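Local coordinates for protein argonaute (PDB 5G5S), which uses short single-stranded DNA guides to bind and slice complementary single-stranded DNA, and may thereby defend the archaeon against invading genetic elements, at residues A[8-13]-A[609-614]; A[194-199]-A[248-253]; A[200-203]-A[207-210]; A[603-608]-A[616-621]. One frame throughout, in Å; residues are numbered along the deposited sequence.

Interaction 1: A[8-13]-A[609-614]; sequences VTYKIN and TSDYRI
Tyr10, on the strand near the chain start, reaches across to Thr609 and Asp611 of the loop and to Ile614, where strand 614-618 begins. Its CB heads for the loop, and chi1 of -72° sets CG opposite the carbonyl carbon and sends the ring out from the strand. The first ring atom, CG, lies 4.1 Å from both Thr609 CB and Thr609 CG2. The two flanks then diverge. On one, CE1 passes 3.3 Å from Thr609 OG1; on the other, CD2 meets Ile614 CD1 at 3.7 Å. Thr609 CB sits over one face, offset toward the rim, in a CH-pi contact 4.0 Å from the ring centroid. At the tip, Tyr10 OH donates a hydrogen bond to Asp611 OD2 at 2.7 Å. That oxygen is met on its anti side, 32° out of the carboxylate plane, while ring and carboxylate stand 67° apart.

Bonds within the loop hold these groups. Asp611 N donates to Thr609 OG1 at 3.2 Å, closing an ST turn. Asp611 OD1 forms a salt bridge with Lys308, while OD2 takes the phenol. The loop runs into strand 614-618 through a G1 beta bulge, Arg613 and Ile614 both facing Leu625. Strands 7-12 and 614-618 flank strand 302-308, pairing antiparallel with it, and the Tyr10 contact spans that middle strand in the sheet extending the RNase H-like PIWI core.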
loop_
_atom_site.group_PDB
_atom_site.type_symbol
_atom_site.label_atom_id
_atom_site.label_comp_id
_atom_site.label_asym_id
_atom_site.label_seq_id
_atom_site.Cartn_x
_atom_site.Cartn_y
_atom_site.Cartn_z
ATOM N N VAL A 8 13.465 -19.554 14.670
ATOM C CA VAL A 8 13.916 -20.166 13.418
ATOM C C VAL A 8 14.938 -19.203 12.823
ATOM O O VAL A 8 14.681 -18.007 12.722
ATOM C CB VAL A 8 12.801 -20.551 12.405
ATOM C CG1 VAL A 8 13.356 -21.481 11.329
ATOM C CG2 VAL A 8 11.610 -21.211 13.100
ATOM N N THR A 9 16.113 -19.718 12.494
ATOM C CA THR A 9 17.225 -18.938 11.969
ATOM C C THR A 9 17.147 -18.808 10.451
ATOM O O THR A 9 16.934 -19.808 9.766
ATOM C CB THR A 9 18.553 -19.424 12.599
ATOM O OG1 THR A 9 19.616 -18.567 12.213
ATOM C CG2 THR A 9 18.896 -20.869 12.252
ATOM N N TYR A 10 17.243 -17.572 9.931
ATOM C CA TYR A 10 17.165 -17.264 8.495
ATOM C C TYR A 10 18.114 -16.146 8.122
ATOM O O TYR A 10 18.357 -15.249 8.931
ATOM C CB TYR A 10 15.727 -16.869 8.056
ATOM C CG TYR A 10 14.744 -18.016 8.010
ATOM C CD1 TYR A 10 14.983 -19.133 7.214
ATOM C CD2 TYR A 10 13.570 -17.984 8.753
ATOM C CE1 TYR A 10 14.105 -20.215 7.203
ATOM C CE2 TYR A 10 12.664 -19.044 8.719
ATOM C CZ TYR A 10 12.941 -20.163 7.949
ATOM O OH TYR A 10 12.068 -21.225 7.911
ATOM N N LYS A 11 18.604 -16.173 6.877
ATOM C CA LYS A 11 19.503 -15.170 6.316
ATOM C C LYS A 11 18.728 -13.967 5.766
ATOM O O LYS A 11 17.675 -14.135 5.141
ATOM C CB LYS A 11 20.372 -15.779 5.200
ATOM C CG LYS A 11 21.353 -16.844 5.672
ATOM C CD LYS A 11 20.895 -18.233 5.267
ATOM C CE LYS A 11 21.882 -19.288 5.696
ATOM N NZ LYS A 11 21.341 -20.660 5.515
ATOM N N ILE A 12 19.273 -12.757 5.991
ATOM C CA ILE A 12 18.740 -11.482 5.495
ATOM C C ILE A 12 19.842 -10.780 4.682
ATOM O O ILE A 12 21.014 -11.118 4.835
ATOM C CB ILE A 12 18.121 -10.561 6.613
ATOM C CG1 ILE A 12 19.144 -10.198 7.712
ATOM C CG2 ILE A 12 16.844 -11.163 7.210
ATOM C CD1 ILE A 12 18.865 -8.842 8.416
ATOM N N ASN A 13 19.470 -9.815 3.830
ATOM C CA ASN A 13 20.397 -9.058 2.983
ATOM C C ASN A 13 21.210 -7.961 3.740
ATOM O O ASN A 13 21.351 -6.833 3.252
ATOM C CB ASN A 13 19.638 -8.473 1.768
ATOM C CG ASN A 13 18.583 -7.434 2.107
ATOM O OD1 ASN A 13 17.996 -7.414 3.190
ATOM N ND2 ASN A 13 18.362 -6.519 1.197
ATOM N N THR A 609 14.316 -16.721 2.294
ATOM C CA THR A 609 13.466 -17.872 2.618
ATOM C C THR A 609 12.096 -17.861 1.928
ATOM O O THR A 609 11.564 -16.800 1.593
ATOM C CB THR A 609 13.295 -18.038 4.148
ATOM O OG1 THR A 609 12.719 -19.322 4.383
ATOM C CG2 THR A 609 12.403 -16.944 4.788
ATOM N N SER A 610 11.491 -19.042 1.813
ATOM C CA SER A 610 10.148 -19.207 1.262
ATOM C C SER A 610 9.141 -19.384 2.406
ATOM O O SER A 610 7.933 -19.455 2.166
ATOM C CB SER A 610 10.099 -20.383 0.293
ATOM O OG SER A 610 10.928 -20.119 -0.826
ATOM N N ASP A 611 9.645 -19.432 3.651
ATOM C CA ASP A 611 8.828 -19.540 4.860
ATOM C C ASP A 611 8.118 -18.193 5.146
ATOM O O ASP A 611 8.547 -17.139 4.670
ATOM C CB ASP A 611 9.681 -20.015 6.056
ATOM C CG ASP A 611 8.909 -20.437 7.303
ATOM O OD1 ASP A 611 7.689 -20.734 7.184
ATOM O OD2 ASP A 611 9.518 -20.463 8.398
ATOM N N TYR A 612 7.008 -18.256 5.882
ATOM C CA TYR A 612 6.136 -17.131 6.180
ATOM C C TYR A 612 5.547 -17.288 7.576
ATOM O O TYR A 612 5.794 -18.307 8.216
ATOM C CB TYR A 612 5.022 -17.040 5.111
ATOM C CG TYR A 612 4.101 -18.247 5.075
ATOM C CD1 TYR A 612 4.466 -19.410 4.401
ATOM C CD2 TYR A 612 2.863 -18.223 5.713
ATOM C CE1 TYR A 612 3.642 -20.533 4.401
ATOM C CE2 TYR A 612 2.030 -19.341 5.717
ATOM C CZ TYR A 612 2.409 -20.485 5.035
ATOM O OH TYR A 612 1.563 -21.570 4.996
ATOM N N ARG A 613 4.740 -16.292 8.038
ATOM C CA ARG A 613 4.137 -16.259 9.380
ATOM C C ARG A 613 5.312 -16.097 10.382
ATOM O O ARG A 613 5.270 -16.629 11.488
ATOM C CB ARG A 613 3.293 -17.536 9.627
ATOM C CG ARG A 613 2.290 -17.472 10.768
ATOM C CD ARG A 613 1.564 -18.804 10.919
ATOM N NE ARG A 613 2.079 -19.568 12.057
ATOM C CZ ARG A 613 1.592 -20.731 12.483
ATOM N NH1 ARG A 613 0.574 -21.304 11.852
ATOM N NH2 ARG A 613 2.121 -21.331 13.542
ATOM N N ILE A 614 6.355 -15.322 9.967
ATOM C CA ILE A 614 7.591 -15.058 10.714
ATOM C C ILE A 614 7.909 -13.568 10.889
ATOM O O ILE A 614 7.580 -12.743 10.033
ATOM C CB ILE A 614 8.818 -15.873 10.176
ATOM C CG1 ILE A 614 9.115 -15.562 8.685
ATOM C CG2 ILE A 614 8.649 -17.382 10.433
ATOM C CD1 ILE A 614 10.534 -15.903 8.233
#

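Interaction 2: A[194-199]-A[248-253]; sequences VRYTIS and EPFAPQ
With chi1 at -54° for Tyr196 and -73° for Phe250, each CG lies opposite its own carbonyl carbon and beside its own backbone N, and the two rings reach out from strand 194-200 and the 248-253 loop until they meet. They do so as a T-shaped, edge-to-face pair: the rim of Phe250, led by CZ and CE2, points at a face of Tyr196. Centroids are 5.7 Å apart and the planes stand at 79°. The nearest atoms are Tyr196 CD2 and Phe250 CE2, 4.0 Å from each other, which makes this a light touch, with little surface buried.

Behind the rings the backbone supports both residues. Tyr196 bonds to Ile186 of the neighbouring strand, and Phe250 bonds to Met241, its side chain also resting on Cys243. All of this lies in the PAZ domain, which holds the 3' end of the guide DNA; Tyr196 itself interacts with that end.

Weakly positive ring hydrogens of Phe250 face the electron-rich face of Tyr196, a modest attraction that involves no polar atom. It is weak and directional, using the ring face of Tyr196 and not its hydroxyl.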
loop_
_atom_site.group_PDB
_atom_site.type_symbol
_atom_site.label_atom_id
_atom_site.label_comp_id
_atom_site.label_asym_id
_atom_site.label_seq_id
_atom_site.Cartn_x
_atom_site.Cartn_y
_atom_site.Cartn_z
ATOM N N VAL A 194 13.019 11.650 -12.889
ATOM C CA VAL A 194 11.967 12.156 -12.008
ATOM C C VAL A 194 10.761 11.215 -12.066
ATOM O O VAL A 194 10.162 11.054 -13.133
ATOM C CB VAL A 194 11.598 13.656 -12.236
ATOM C CG1 VAL A 194 12.721 14.576 -11.762
ATOM C CG2 VAL A 194 11.230 13.948 -13.695
ATOM N N ARG A 195 10.450 10.555 -10.934
ATOM C CA ARG A 195 9.330 9.617 -10.813
ATOM C C ARG A 195 8.140 10.224 -10.052
ATOM O O ARG A 195 8.260 10.555 -8.870
ATOM C CB ARG A 195 9.786 8.290 -10.186
ATOM C CG ARG A 195 9.624 7.107 -11.120
ATOM C CD ARG A 195 10.373 5.892 -10.627
ATOM N NE ARG A 195 11.663 5.738 -11.302
ATOM C CZ ARG A 195 12.464 4.686 -11.161
ATOM N NH1 ARG A 195 12.116 3.677 -10.370
ATOM N NH2 ARG A 195 13.618 4.632 -11.814
ATOM N N TYR A 196 7.005 10.398 -10.756
ATOM C CA TYR A 196 5.769 10.973 -10.221
ATOM C C TYR A 196 4.703 9.913 -9.970
ATOM O O TYR A 196 4.849 8.773 -10.410
ATOM C CB TYR A 196 5.211 12.068 -11.156
ATOM C CG TYR A 196 6.203 13.156 -11.498
ATOM C CD1 TYR A 196 6.704 14.004 -10.513
ATOM C CD2 TYR A 196 6.639 13.343 -12.805
ATOM C CE1 TYR A 196 7.636 14.994 -10.818
ATOM C CE2 TYR A 196 7.568 14.332 -13.123
ATOM C CZ TYR A 196 8.063 15.157 -12.125
ATOM O OH TYR A 196 8.975 16.136 -12.431
ATOM N N THR A 197 3.636 10.296 -9.244
ATOM C CA THR A 197 2.500 9.430 -8.931
ATOM C C THR A 197 1.220 10.121 -9.359
ATOM O O THR A 197 0.992 11.276 -8.981
ATOM C CB THR A 197 2.453 9.074 -7.441
ATOM O OG1 THR A 197 2.549 10.274 -6.677
ATOM C CG2 THR A 197 3.543 8.084 -7.031
ATOM N N ILE A 198 0.401 9.430 -10.172
ATOM C CA ILE A 198 -0.884 9.954 -10.631
ATOM C C ILE A 198 -1.825 9.974 -9.422
ATOM O O ILE A 198 -1.909 8.983 -8.686
ATOM C CB ILE A 198 -1.474 9.121 -11.807
ATOM C CG1 ILE A 198 -0.470 8.990 -12.988
ATOM C CG2 ILE A 198 -2.821 9.705 -12.276
ATOM C CD1 ILE A 198 -0.637 7.737 -13.847
ATOM N N SER A 199 -2.486 11.120 -9.192
ATOM C CA SER A 199 -3.422 11.296 -8.080
ATOM C C SER A 199 -4.770 11.844 -8.535
ATOM O O SER A 199 -5.740 11.707 -7.792
ATOM C CB SER A 199 -2.820 12.171 -6.985
ATOM O OG SER A 199 -1.872 11.457 -6.208
ATOM N N GLU A 248 1.266 21.844 -11.841
ATOM C CA GLU A 248 1.229 22.010 -13.294
ATOM C C GLU A 248 0.390 20.914 -13.990
ATOM O O GLU A 248 0.332 19.784 -13.484
ATOM C CB GLU A 248 2.661 22.050 -13.865
ATOM N N PRO A 249 -0.269 21.223 -15.141
ATOM C CA PRO A 249 -1.058 20.190 -15.834
ATOM C C PRO A 249 -0.194 19.244 -16.671
ATOM O O PRO A 249 0.787 19.664 -17.297
ATOM C CB PRO A 249 -2.028 21.000 -16.712
ATOM C CG PRO A 249 -1.693 22.465 -16.483
ATOM C CD PRO A 249 -0.330 22.504 -15.872
ATOM N N PHE A 250 -0.584 17.960 -16.690
ATOM C CA PHE A 250 0.108 16.884 -17.407
ATOM C C PHE A 250 -0.684 16.414 -18.629
ATOM O O PHE A 250 -1.917 16.437 -18.616
ATOM C CB PHE A 250 0.349 15.707 -16.450
ATOM C CG PHE A 250 1.433 15.933 -15.423
ATOM C CD1 PHE A 250 1.295 16.909 -14.443
ATOM C CD2 PHE A 250 2.583 15.152 -15.420
ATOM C CE1 PHE A 250 2.296 17.115 -13.494
ATOM C CE2 PHE A 250 3.583 15.353 -14.466
ATOM C CZ PHE A 250 3.426 16.327 -13.501
ATOM N N ALA A 251 0.025 15.996 -19.682
ATOM C CA ALA A 251 -0.583 15.468 -20.904
ATOM C C ALA A 251 -0.197 13.973 -21.004
ATOM O O ALA A 251 0.983 13.681 -21.228
ATOM C CB ALA A 251 -0.093 16.243 -22.118
ATOM N N PRO A 252 -1.154 13.018 -20.768
ATOM C CA PRO A 252 -0.809 11.579 -20.788
ATOM C C PRO A 252 0.029 11.059 -21.958
ATOM O O PRO A 252 0.775 10.101 -21.774
ATOM C CB PRO A 252 -2.166 10.876 -20.663
ATOM C CG PRO A 252 -3.191 11.933 -20.925
ATOM C CD PRO A 252 -2.579 13.200 -20.434
ATOM N N GLN A 253 -0.045 11.721 -23.130
ATOM C CA GLN A 253 0.747 11.407 -24.325
ATOM C C GLN A 253 2.251 11.653 -24.084
ATOM O O GLN A 253 3.083 10.995 -24.707
ATOM C CB GLN A 253 0.262 12.251 -25.524
ATOM C CG GLN A 253 0.617 11.668 -26.898
ATOM C CD GLN A 253 0.070 12.435 -28.089
ATOM O OE1 GLN A 253 -0.981 13.085 -28.037
ATOM N NE2 GLN A 253 0.738 12.304 -29.223
#

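Interaction 3: A[200-203]-A[207-210]; sequences LVDA and QKIE
Lys208 NZ is held by two groups: a salt bridge to Asp202 OD2 at 3.2 Å, and a weak hydrogen bond with Tyr242 OH. Lys208 meets the carboxylate through OD2; Asp202 OD1 turns away and stays 5.2 Å from Lys208 NZ. The ammonium comes in almost end-on to the CG-OD2 bond, with CG, OD2 and NZ making an angle of about 166°. On the lysine side, CE, NZ and OD2 are also spread wide, at about 155°, well beyond the tetrahedral direction of an N-H. Opposite charges meet here without good hydrogen-bond geometry.

In the fold, the pair spans the turn from strand 194-200 into helix 206-219 of the PAZ domain. Lys208 stands in the first turn of that helix, and Asp202 on the extended loop just past the strand. The salt bridge itself lies at the surface, where solvent would probably temper its strength. Nearby, Ile209 faces inward onto Ile234 and Gln238, while Val201 leans on Leu178 and Glu179 of helix 175-179.

The reach is long, as the CA atoms of Asp202 and Lys208 are 11.2 Å apart. Lys208 covers a little over half of it with a chain extended beyond CG, its CA and NZ 6.3 Å apart. Asp202 supplies the rest, its CG anti to the backbone N (chi1 -172°), and the two side chains cross at about a right angle.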
loop_
_atom_site.group_PDB
_atom_site.type_symbol
_atom_site.label_atom_id
_atom_site.label_comp_id
_atom_site.label_asym_id
_atom_site.label_seq_id
_atom_site.Cartn_x
_atom_site.Cartn_y
_atom_site.Cartn_z
ATOM N N LEU A 200 -4.844 12.443 -9.755
ATOM C CA LEU A 200 -6.078 13.001 -10.326
ATOM C C LEU A 200 -6.050 13.172 -11.845
ATOM O O LEU A 200 -4.985 13.131 -12.445
ATOM C CB LEU A 200 -6.445 14.354 -9.662
ATOM C CG LEU A 200 -7.458 14.309 -8.515
ATOM C CD1 LEU A 200 -7.476 15.620 -7.754
ATOM C CD2 LEU A 200 -8.862 13.931 -9.003
ATOM N N VAL A 201 -7.238 13.376 -12.454
ATOM C CA VAL A 201 -7.457 13.658 -13.882
ATOM C C VAL A 201 -8.314 14.957 -14.020
ATOM O O VAL A 201 -8.533 15.654 -13.020
ATOM C CB VAL A 201 -8.046 12.464 -14.694
ATOM C CG1 VAL A 201 -7.052 11.310 -14.820
ATOM C CG2 VAL A 201 -9.378 11.992 -14.116
ATOM N N ASP A 202 -8.779 15.273 -15.255
ATOM C CA ASP A 202 -9.606 16.439 -15.614
ATOM C C ASP A 202 -10.090 16.306 -17.070
ATOM O O ASP A 202 -9.514 15.542 -17.848
ATOM C CB ASP A 202 -8.828 17.766 -15.408
ATOM C CG ASP A 202 -9.619 19.054 -15.560
ATOM O OD1 ASP A 202 -10.755 19.125 -15.027
ATOM O OD2 ASP A 202 -9.080 20.013 -16.162
ATOM N N ALA A 203 -11.157 17.041 -17.420
ATOM C CA ALA A 203 -11.787 17.060 -18.743
ATOM C C ALA A 203 -10.818 17.429 -19.880
ATOM O O ALA A 203 -9.917 18.247 -19.661
ATOM C CB ALA A 203 -12.967 18.025 -18.737
ATOM N N GLN A 207 -7.186 23.933 -25.681
ATOM C CA GLN A 207 -6.490 25.182 -25.345
ATOM C C GLN A 207 -5.267 24.912 -24.441
ATOM O O GLN A 207 -4.171 25.400 -24.741
ATOM C CB GLN A 207 -7.454 26.191 -24.696
ATOM N N LYS A 208 -5.460 24.110 -23.357
ATOM C CA LYS A 208 -4.436 23.703 -22.386
ATOM C C LYS A 208 -3.330 22.856 -23.038
ATOM O O LYS A 208 -2.157 23.045 -22.711
ATOM C CB LYS A 208 -5.071 22.923 -21.224
ATOM C CG LYS A 208 -5.562 23.783 -20.071
ATOM C CD LYS A 208 -6.488 22.972 -19.176
ATOM C CE LYS A 208 -6.856 23.668 -17.892
ATOM N NZ LYS A 208 -7.552 22.739 -16.962
ATOM N N ILE A 209 -3.710 21.923 -23.952
ATOM C CA ILE A 209 -2.792 21.037 -24.689
ATOM C C ILE A 209 -1.729 21.875 -25.446
ATOM O O ILE A 209 -0.542 21.530 -25.421
ATOM C CB ILE A 209 -3.584 20.018 -25.584
ATOM C CG1 ILE A 209 -4.282 18.911 -24.752
ATOM C CG2 ILE A 209 -2.743 19.414 -26.715
ATOM C CD1 ILE A 209 -3.372 17.876 -23.995
ATOM N N GLU A 210 -2.163 23.000 -26.053
ATOM C CA GLU A 210 -1.307 23.963 -26.749
ATOM C C GLU A 210 -0.381 24.672 -25.739
ATOM O O GLU A 210 0.817 24.807 -26.006
ATOM C CB GLU A 210 -2.167 25.015 -27.487
ATOM C CG GLU A 210 -2.802 24.549 -28.789
ATOM C CD GLU A 210 -1.856 24.322 -29.953
ATOM O OE1 GLU A 210 -0.880 25.095 -30.100
ATOM O OE2 GLU A 210 -2.106 23.377 -30.735
#

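Interaction 4: A[603-608]-A[616-621]; sequences NKYKVF and SVFGND
The Tyr605 ring is met along its rim: Asp621 OD2 and Asn603 OD1 lie at the edge in its plane, and Phe618 CD2 approaches close to that plane, 3.8 Å from Tyr605 CE1. Phe618 in turn has the Tyr605 hydroxyl at its own edge, stacks with His147, and makes an edge-to-face pair with Tyr152. The Asp621 carboxylate stands nearly upright to the tyrosine ring, the planes 84° apart. Tyr605 OH donates to Asp621 OD2 at 2.8 Å, on the anti lone pair, away from the other oxygen.

A turn lies at each end of the contact. Tyr605 N donates to Asn603 OD1 at 3.1 Å, closing an Asx turn, and Lys606 NZ donates to Tyr605 O at 3.0 Å, from well above the carbonyl plane. Across from it, a type I' turn from Phe618 to Asp621 joins strands 614-618 and 621-625 as a tight beta hairpin of the PIWI domain, with Asp621 N bonded to Phe618 O at 2.9 Å.

In this buried setting OD2 accepts a hydrogen bond from the phenol. A phenol-carboxylate bond of this kind would help offset the cost of burying the charge, with Lys145 contributing a long, weak ion pair.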
loop_
_atom_site.group_PDB
_atom_site.type_symbol
_atom_site.label_atom_id
_atom_site.label_comp_id
_atom_site.label_asym_id
_atom_site.label_seq_id
_atom_site.Cartn_x
_atom_site.Cartn_y
_atom_site.Cartn_z
ATOM N N ASN A 603 10.525 -1.123 1.332
ATOM C CA ASN A 603 11.733 -1.094 2.142
ATOM C C ASN A 603 12.843 -1.904 1.463
ATOM O O ASN A 603 12.611 -2.540 0.442
ATOM C CB ASN A 603 11.435 -1.552 3.588
ATOM C CG ASN A 603 11.038 -3.006 3.707
ATOM O OD1 ASN A 603 11.883 -3.877 3.879
ATOM N ND2 ASN A 603 9.748 -3.298 3.614
ATOM N N LYS A 604 14.052 -1.817 1.992
ATOM C CA LYS A 604 15.268 -2.431 1.464
ATOM C C LYS A 604 15.574 -3.849 1.969
ATOM O O LYS A 604 16.476 -4.488 1.422
ATOM C CB LYS A 604 16.465 -1.491 1.711
ATOM C CG LYS A 604 16.238 -0.094 1.131
ATOM C CD LYS A 604 17.451 0.762 1.357
ATOM C CE LYS A 604 17.424 2.070 0.592
ATOM N NZ LYS A 604 16.499 3.047 1.206
ATOM N N TYR A 605 14.841 -4.344 2.994
ATOM C CA TYR A 605 15.069 -5.679 3.571
ATOM C C TYR A 605 14.596 -6.805 2.695
ATOM O O TYR A 605 13.582 -6.674 2.019
ATOM C CB TYR A 605 14.429 -5.844 4.964
ATOM C CG TYR A 605 15.059 -5.027 6.071
ATOM C CD1 TYR A 605 16.250 -5.426 6.670
ATOM C CD2 TYR A 605 14.405 -3.920 6.601
ATOM C CE1 TYR A 605 16.799 -4.713 7.736
ATOM C CE2 TYR A 605 14.950 -3.191 7.651
ATOM C CZ TYR A 605 16.149 -3.591 8.218
ATOM O OH TYR A 605 16.686 -2.866 9.249
ATOM N N LYS A 606 15.314 -7.939 2.754
ATOM C CA LYS A 606 15.000 -9.185 2.060
ATOM C C LYS A 606 15.353 -10.324 2.980
ATOM O O LYS A 606 16.440 -10.323 3.554
ATOM C CB LYS A 606 15.808 -9.349 0.745
ATOM C CG LYS A 606 15.431 -8.427 -0.403
ATOM C CD LYS A 606 13.994 -8.633 -0.914
ATOM C CE LYS A 606 13.480 -7.443 -1.704
ATOM N NZ LYS A 606 13.424 -6.183 -0.902
ATOM N N VAL A 607 14.449 -11.304 3.107
ATOM C CA VAL A 607 14.669 -12.520 3.901
ATOM C C VAL A 607 14.851 -13.656 2.900
ATOM O O VAL A 607 13.967 -13.906 2.078
ATOM C CB VAL A 607 13.550 -12.814 4.938
ATOM C CG1 VAL A 607 14.010 -13.870 5.942
ATOM C CG2 VAL A 607 13.124 -11.543 5.668
ATOM N N PHE A 608 16.023 -14.309 2.932
ATOM C CA PHE A 608 16.354 -15.373 1.993
ATOM C C PHE A 608 15.670 -16.698 2.384
ATOM O O PHE A 608 16.337 -17.653 2.788
ATOM C CB PHE A 608 17.888 -15.503 1.824
ATOM C CG PHE A 608 18.680 -14.242 1.509
ATOM C CD1 PHE A 608 18.053 -13.109 0.985
ATOM C CD2 PHE A 608 20.061 -14.209 1.685
ATOM C CE1 PHE A 608 18.784 -11.951 0.704
ATOM C CE2 PHE A 608 20.795 -13.063 1.370
ATOM C CZ PHE A 608 20.155 -11.944 0.879
ATOM N N SER A 616 11.007 -10.771 12.955
ATOM C CA SER A 616 12.251 -10.543 13.693
ATOM C C SER A 616 12.507 -9.042 13.881
ATOM O O SER A 616 11.718 -8.224 13.403
ATOM C CB SER A 616 13.427 -11.238 13.015
ATOM O OG SER A 616 14.549 -11.282 13.877
ATOM N N VAL A 617 13.554 -8.683 14.655
ATOM C CA VAL A 617 13.922 -7.294 14.943
ATOM C C VAL A 617 15.394 -7.090 14.554
ATOM O O VAL A 617 16.266 -7.796 15.053
ATOM C CB VAL A 617 13.632 -6.879 16.421
ATOM C CG1 VAL A 617 14.173 -5.483 16.732
ATOM C CG2 VAL A 617 12.140 -6.951 16.745
ATOM N N PHE A 618 15.664 -6.146 13.645
ATOM C CA PHE A 618 17.033 -5.859 13.234
ATOM C C PHE A 618 17.334 -4.379 13.473
ATOM O O PHE A 618 16.753 -3.511 12.804
ATOM C CB PHE A 618 17.282 -6.285 11.779
ATOM C CG PHE A 618 18.741 -6.318 11.392
ATOM C CD1 PHE A 618 19.595 -7.287 11.911
ATOM C CD2 PHE A 618 19.256 -5.399 10.486
ATOM C CE1 PHE A 618 20.942 -7.326 11.542
ATOM C CE2 PHE A 618 20.606 -5.428 10.129
ATOM C CZ PHE A 618 21.441 -6.389 10.664
ATOM N N GLY A 619 18.195 -4.122 14.464
ATOM C CA GLY A 619 18.598 -2.786 14.903
ATOM C C GLY A 619 17.431 -1.836 15.085
ATOM O O GLY A 619 17.371 -0.782 14.435
ATOM N N ASN A 620 16.472 -2.234 15.935
ATOM C CA ASN A 620 15.220 -1.493 16.201
ATOM C C ASN A 620 14.109 -1.597 15.133
ATOM O O ASN A 620 13.004 -1.135 15.386
ATOM C CB ASN A 620 15.455 -0.047 16.692
ATOM C CG ASN A 620 16.388 0.041 17.879
ATOM O OD1 ASN A 620 17.373 0.792 17.864
ATOM N ND2 ASN A 620 16.130 -0.751 18.921
ATOM N N ASP A 621 14.377 -2.211 13.964
ATOM C CA ASP A 621 13.332 -2.372 12.934
ATOM C C ASP A 621 12.720 -3.755 12.998
ATOM O O ASP A 621 13.437 -4.742 13.080
ATOM C CB ASP A 621 13.869 -2.156 11.506
ATOM C CG ASP A 621 14.375 -0.774 11.152
ATOM O OD1 ASP A 621 13.891 0.215 11.758
ATOM O OD2 ASP A 621 15.205 -0.671 10.222
#

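Overall arrangement
Interactions 1 and 4 share one region: their centres are 10 Å apart, both reach the large mixed sheet, and they join directly through probable hydrogen bonds, Lys11 O with Phe608 N and Asn13 OD1 with Lys606 N. Each relies on a tyrosine hydroxyl bonded to an aspartate, but interaction 4 is buried while interaction 1 is only partly so. Interactions 2 and 3 belong to the PAZ domain; interaction 2 uses strand 194-200 and interaction 3 the start of the next helix, 206-219, and they touch through Ala251 and Ile209. Both are surface contacts, one purely aromatic, the other purely ionic. The centres of interactions 1 and 3 lie 49 Å apart, on opposite sides of the chain's centre.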